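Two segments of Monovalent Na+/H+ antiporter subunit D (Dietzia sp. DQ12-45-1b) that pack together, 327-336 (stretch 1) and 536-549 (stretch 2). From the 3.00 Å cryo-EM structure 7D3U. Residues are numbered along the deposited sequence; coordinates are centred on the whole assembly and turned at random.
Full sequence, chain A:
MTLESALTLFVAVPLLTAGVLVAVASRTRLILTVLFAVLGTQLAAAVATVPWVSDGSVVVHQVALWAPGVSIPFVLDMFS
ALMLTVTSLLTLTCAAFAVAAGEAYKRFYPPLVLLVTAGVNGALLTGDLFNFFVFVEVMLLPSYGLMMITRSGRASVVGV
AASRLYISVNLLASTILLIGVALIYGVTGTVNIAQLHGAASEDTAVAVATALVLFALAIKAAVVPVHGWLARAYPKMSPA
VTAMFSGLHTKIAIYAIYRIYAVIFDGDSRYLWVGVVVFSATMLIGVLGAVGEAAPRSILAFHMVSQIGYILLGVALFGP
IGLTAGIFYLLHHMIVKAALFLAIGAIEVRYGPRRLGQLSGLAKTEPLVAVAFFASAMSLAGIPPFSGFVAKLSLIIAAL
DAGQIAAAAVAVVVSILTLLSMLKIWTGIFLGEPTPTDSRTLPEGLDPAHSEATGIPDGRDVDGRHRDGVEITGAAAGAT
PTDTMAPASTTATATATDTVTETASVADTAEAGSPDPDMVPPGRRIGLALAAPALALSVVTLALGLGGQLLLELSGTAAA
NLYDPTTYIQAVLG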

# COMPACT_ATOMS: atom_id res chain seq x y z
N ILE A 327 7.75 -16.80 2.82
CA ILE A 327 6.42 -16.94 3.39
C ILE A 327 6.44 -16.64 4.88
O ILE A 327 5.55 -15.95 5.40
N PHE A 328 7.44 -17.16 5.60
CA PHE A 328 7.56 -16.84 7.02
C PHE A 328 7.77 -15.35 7.21
O PHE A 328 7.21 -14.75 8.14
N TYR A 329 8.54 -14.71 6.33
CA TYR A 329 8.77 -13.28 6.44
C TYR A 329 7.49 -12.51 6.18
O TYR A 329 7.22 -11.51 6.85
N LEU A 330 6.68 -12.95 5.22
CA LEU A 330 5.40 -12.31 4.97
C LEU A 330 4.50 -12.37 6.20
O LEU A 330 3.99 -11.35 6.67
N LEU A 331 4.32 -13.58 6.74
CA LEU A 331 3.42 -13.76 7.87
C LEU A 331 3.92 -13.05 9.12
O LEU A 331 3.12 -12.58 9.92
N HIS A 332 5.24 -12.96 9.29
CA HIS A 332 5.78 -12.23 10.43
C HIS A 332 5.67 -10.73 10.23
O HIS A 332 5.30 -10.00 11.16
N HIS A 333 5.99 -10.24 9.03
CA HIS A 333 6.08 -8.81 8.82
C HIS A 333 4.72 -8.15 8.81
O HIS A 333 4.59 -7.01 9.27
N MET A 334 3.69 -8.81 8.28
CA MET A 334 2.39 -8.16 8.32
C MET A 334 1.89 -8.04 9.76
O MET A 334 1.31 -7.01 10.14
N ILE A 335 2.19 -9.04 10.60
CA ILE A 335 1.84 -8.96 12.02
C ILE A 335 2.62 -7.83 12.69
O ILE A 335 2.06 -7.04 13.46
N VAL A 336 3.92 -7.75 12.43
CA VAL A 336 4.75 -6.75 13.09
C VAL A 336 4.35 -5.35 12.67
O VAL A 336 4.15 -4.46 13.50
N ALA A 536 -1.04 -7.04 22.13
CA ALA A 536 -1.37 -8.42 21.77
C ALA A 536 -0.55 -8.87 20.57
O ALA A 536 0.07 -9.94 20.59
N LEU A 537 -0.54 -8.07 19.51
CA LEU A 537 0.28 -8.38 18.35
C LEU A 537 1.77 -8.19 18.61
O LEU A 537 2.58 -8.48 17.72
N SER A 538 2.15 -7.72 19.79
CA SER A 538 3.55 -7.59 20.16
C SER A 538 4.06 -8.76 20.98
O SER A 538 5.28 -8.89 21.15
N VAL A 539 3.17 -9.59 21.52
CA VAL A 539 3.58 -10.86 22.10
C VAL A 539 3.44 -12.00 21.11
O VAL A 539 4.04 -13.07 21.32
N VAL A 540 2.67 -11.82 20.03
CA VAL A 540 2.66 -12.80 18.95
C VAL A 540 4.01 -12.82 18.26
O VAL A 540 4.54 -13.89 17.93
N THR A 541 4.60 -11.64 18.03
CA THR A 541 5.91 -11.57 17.41
C THR A 541 7.03 -12.00 18.34
O THR A 541 8.19 -12.07 17.90
N LEU A 542 6.74 -12.28 19.61
CA LEU A 542 7.69 -12.88 20.53
C LEU A 542 7.44 -14.37 20.72
O LEU A 542 8.39 -15.15 20.84
N ALA A 543 6.17 -14.78 20.73
CA ALA A 543 5.86 -16.20 20.73
C ALA A 543 6.33 -16.87 19.45
O ALA A 543 6.71 -18.04 19.46
N LEU A 544 6.31 -16.14 18.33
CA LEU A 544 6.84 -16.64 17.07
C LEU A 544 8.36 -16.58 17.01
O LEU A 544 8.95 -17.18 16.11
N GLY A 545 9.00 -15.87 17.94
CA GLY A 545 10.44 -15.83 18.00
C GLY A 545 10.98 -16.95 18.86
O GLY A 545 11.89 -17.68 18.45
N LEU A 546 10.43 -17.10 20.07
CA LEU A 546 10.83 -18.20 20.93
C LEU A 546 10.39 -19.53 20.33
O LEU A 546 11.22 -20.39 20.01
N GLY A 547 9.08 -19.72 20.17
CA GLY A 547 8.60 -20.86 19.42
C GLY A 547 8.32 -20.50 17.97
O GLY A 547 7.24 -20.00 17.65
N GLY A 548 9.28 -20.77 17.09
CA GLY A 548 9.13 -20.40 15.70
C GLY A 548 9.03 -21.61 14.80
O GLY A 548 8.65 -21.50 13.64
N GLN A 549 9.39 -22.78 15.34
CA GLN A 549 9.27 -24.01 14.58
C GLN A 549 7.83 -24.27 14.16
O GLN A 549 7.59 -24.82 13.08

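The two segments pack as helices running in nearly opposite directions, with 152° between their N-to-C vectors and a closest axial approach of 9.7 Å. The contact is modest, burying 352 Å² in total, and no hydrogen bond crosses it; it rests on a few side chains recurring along one side of stretch 1.

Ile327 lies out of reach, and the first contact comes from Phe328. Its CA-to-CB bond points toward stretch 2, and the t rotamer carries the ring to the end of the second helix. There CZ of Phe328 lies 4.3 Å from the backbone O of Leu544, which sits at the ring edge, and CE1 of Phe328 lies 4.3 Å from O of Gly548. Gly548 follows the helix and brings only backbone to the ring; a CB modelled on it would clash with the carbonyl O of Leu544. Tyr329 and Leu330 do not reach across; the CA-to-CB bond of Leu331 (m) points sideways and its side chain makes no contact.

The CA-to-CB bond of His332 also points sideways, with chi1 between wells at 135°. ND1 of His332 approaches OG1 of Thr541 at the ring edge, but at 4.1 Å the pair is too far apart for a hydrogen bond; the threonine hydroxyl is satisfied elsewhere in the structure.

After His333 and Met334, which face other surroundings, Ile335 makes the most extensive contact, with the largest area covered by the other stretch. With chi1 m and chi2 t, Ile335 extends its CD1 to 3.8 Å from CG1 of Val540 (t) and 4.4 Å from CD1 of Leu544 (m, t), making an apolar cluster. CG2 of Ile335 also lies 3.9 Å from the backbone O of Leu537. Val336 (t) closes the series: although its CA-to-CB bond points sideways, CG2 of Val336 packs 3.2 Å from OG1 of Thr541 (t), a tight van der Waals approach.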

# COMPACT_ATOMS: atom_id res chain seq x y z
CB ILE A 327 5.86 -18.34 3.10
CG1 ILE A 327 5.60 -18.50 1.60
CG2 ILE A 327 4.58 -18.58 3.88
CD1 ILE A 327 5.24 -19.90 1.20
CB PHE A 328 8.70 -17.63 7.64
CG PHE A 328 8.87 -17.38 9.11
CD1 PHE A 328 8.17 -18.12 10.04
CD2 PHE A 328 9.74 -16.40 9.57
CE1 PHE A 328 8.33 -17.89 11.39
CE2 PHE A 328 9.90 -16.17 10.92
CZ PHE A 328 9.19 -16.92 11.83
CB TYR A 329 9.86 -12.84 5.47
CG TYR A 329 10.71 -11.71 5.99
CD1 TYR A 329 10.13 -10.51 6.36
CD2 TYR A 329 12.08 -11.84 6.10
CE1 TYR A 329 10.90 -9.47 6.83
CE2 TYR A 329 12.86 -10.81 6.57
CZ TYR A 329 12.26 -9.63 6.94
OH TYR A 329 13.03 -8.59 7.41
CB LEU A 330 4.72 -12.98 3.77
CG LEU A 330 3.37 -12.46 3.29
CD1 LEU A 330 3.50 -11.04 2.82
CD2 LEU A 330 2.86 -13.35 2.17
CB LEU A 331 3.22 -15.25 8.15
CG LEU A 331 2.71 -16.05 6.96
CD1 LEU A 331 2.67 -17.52 7.31
CD2 LEU A 331 1.35 -15.56 6.54
CB HIS A 332 7.23 -12.62 10.67
CG HIS A 332 8.13 -11.45 10.92
ND1 HIS A 332 8.25 -10.85 12.15
CD2 HIS A 332 8.95 -10.77 10.09
CE1 HIS A 332 9.10 -9.85 12.07
NE2 HIS A 332 9.55 -9.78 10.82
CB HIS A 333 6.81 -8.49 7.52
CG HIS A 333 6.49 -7.13 6.98
ND1 HIS A 333 6.66 -5.99 7.72
CD2 HIS A 333 5.98 -6.74 5.79
CE1 HIS A 333 6.28 -4.94 7.00
NE2 HIS A 333 5.86 -5.37 5.83
CB MET A 334 1.39 -8.90 7.43
CG MET A 334 0.81 -10.18 7.98
SD MET A 334 -0.65 -10.65 7.05
CE MET A 334 0.08 -11.16 5.50
CB ILE A 335 2.11 -10.31 12.71
CG1 ILE A 335 0.96 -11.28 12.44
CG2 ILE A 335 2.29 -10.12 14.20
CD1 ILE A 335 1.14 -12.62 13.11
CB VAL A 336 6.24 -7.02 12.81
CG1 VAL A 336 7.04 -5.74 12.88
CG2 VAL A 336 6.76 -8.02 13.80
CB ALA A 536 -2.86 -8.55 21.49
CB LEU A 537 -0.14 -7.51 17.16
CG LEU A 537 -1.52 -7.80 16.57
CD1 LEU A 537 -1.72 -7.00 15.30
CD2 LEU A 537 -1.67 -9.29 16.31
CB SER A 538 3.78 -6.29 20.93
OG SER A 538 5.14 -6.17 21.32
CB VAL A 539 2.79 -11.17 23.39
CG1 VAL A 539 2.79 -9.97 24.31
CG2 VAL A 539 1.37 -11.59 23.05
CB VAL A 540 1.52 -12.50 17.97
CG1 VAL A 540 1.53 -13.50 16.83
CG2 VAL A 540 0.18 -12.55 18.69
CB THR A 541 6.18 -10.16 16.90
OG1 THR A 541 7.40 -10.15 16.15
CG2 THR A 541 6.32 -9.20 18.07
CB LEU A 542 7.64 -12.18 21.88
CG LEU A 542 8.71 -12.56 22.90
CD1 LEU A 542 9.08 -11.37 23.76
CD2 LEU A 542 8.23 -13.71 23.77
CB ALA A 543 4.36 -16.41 20.92
CB LEU A 544 6.26 -15.84 15.90
CG LEU A 544 4.77 -16.04 15.62
CD1 LEU A 544 4.37 -15.28 14.37
CD2 LEU A 544 4.45 -17.51 15.48
CB LEU A 546 10.25 -18.02 22.33
CG LEU A 546 10.76 -16.81 23.12
CD1 LEU A 546 10.44 -16.97 24.59
CD2 LEU A 546 12.25 -16.61 22.90
CB GLN A 549 9.82 -25.18 15.39
CG GLN A 549 9.55 -26.55 14.78
CD GLN A 549 10.36 -26.78 13.52
OE1 GLN A 549 11.31 -26.06 13.23
NE2 GLN A 549 9.98 -27.80 12.76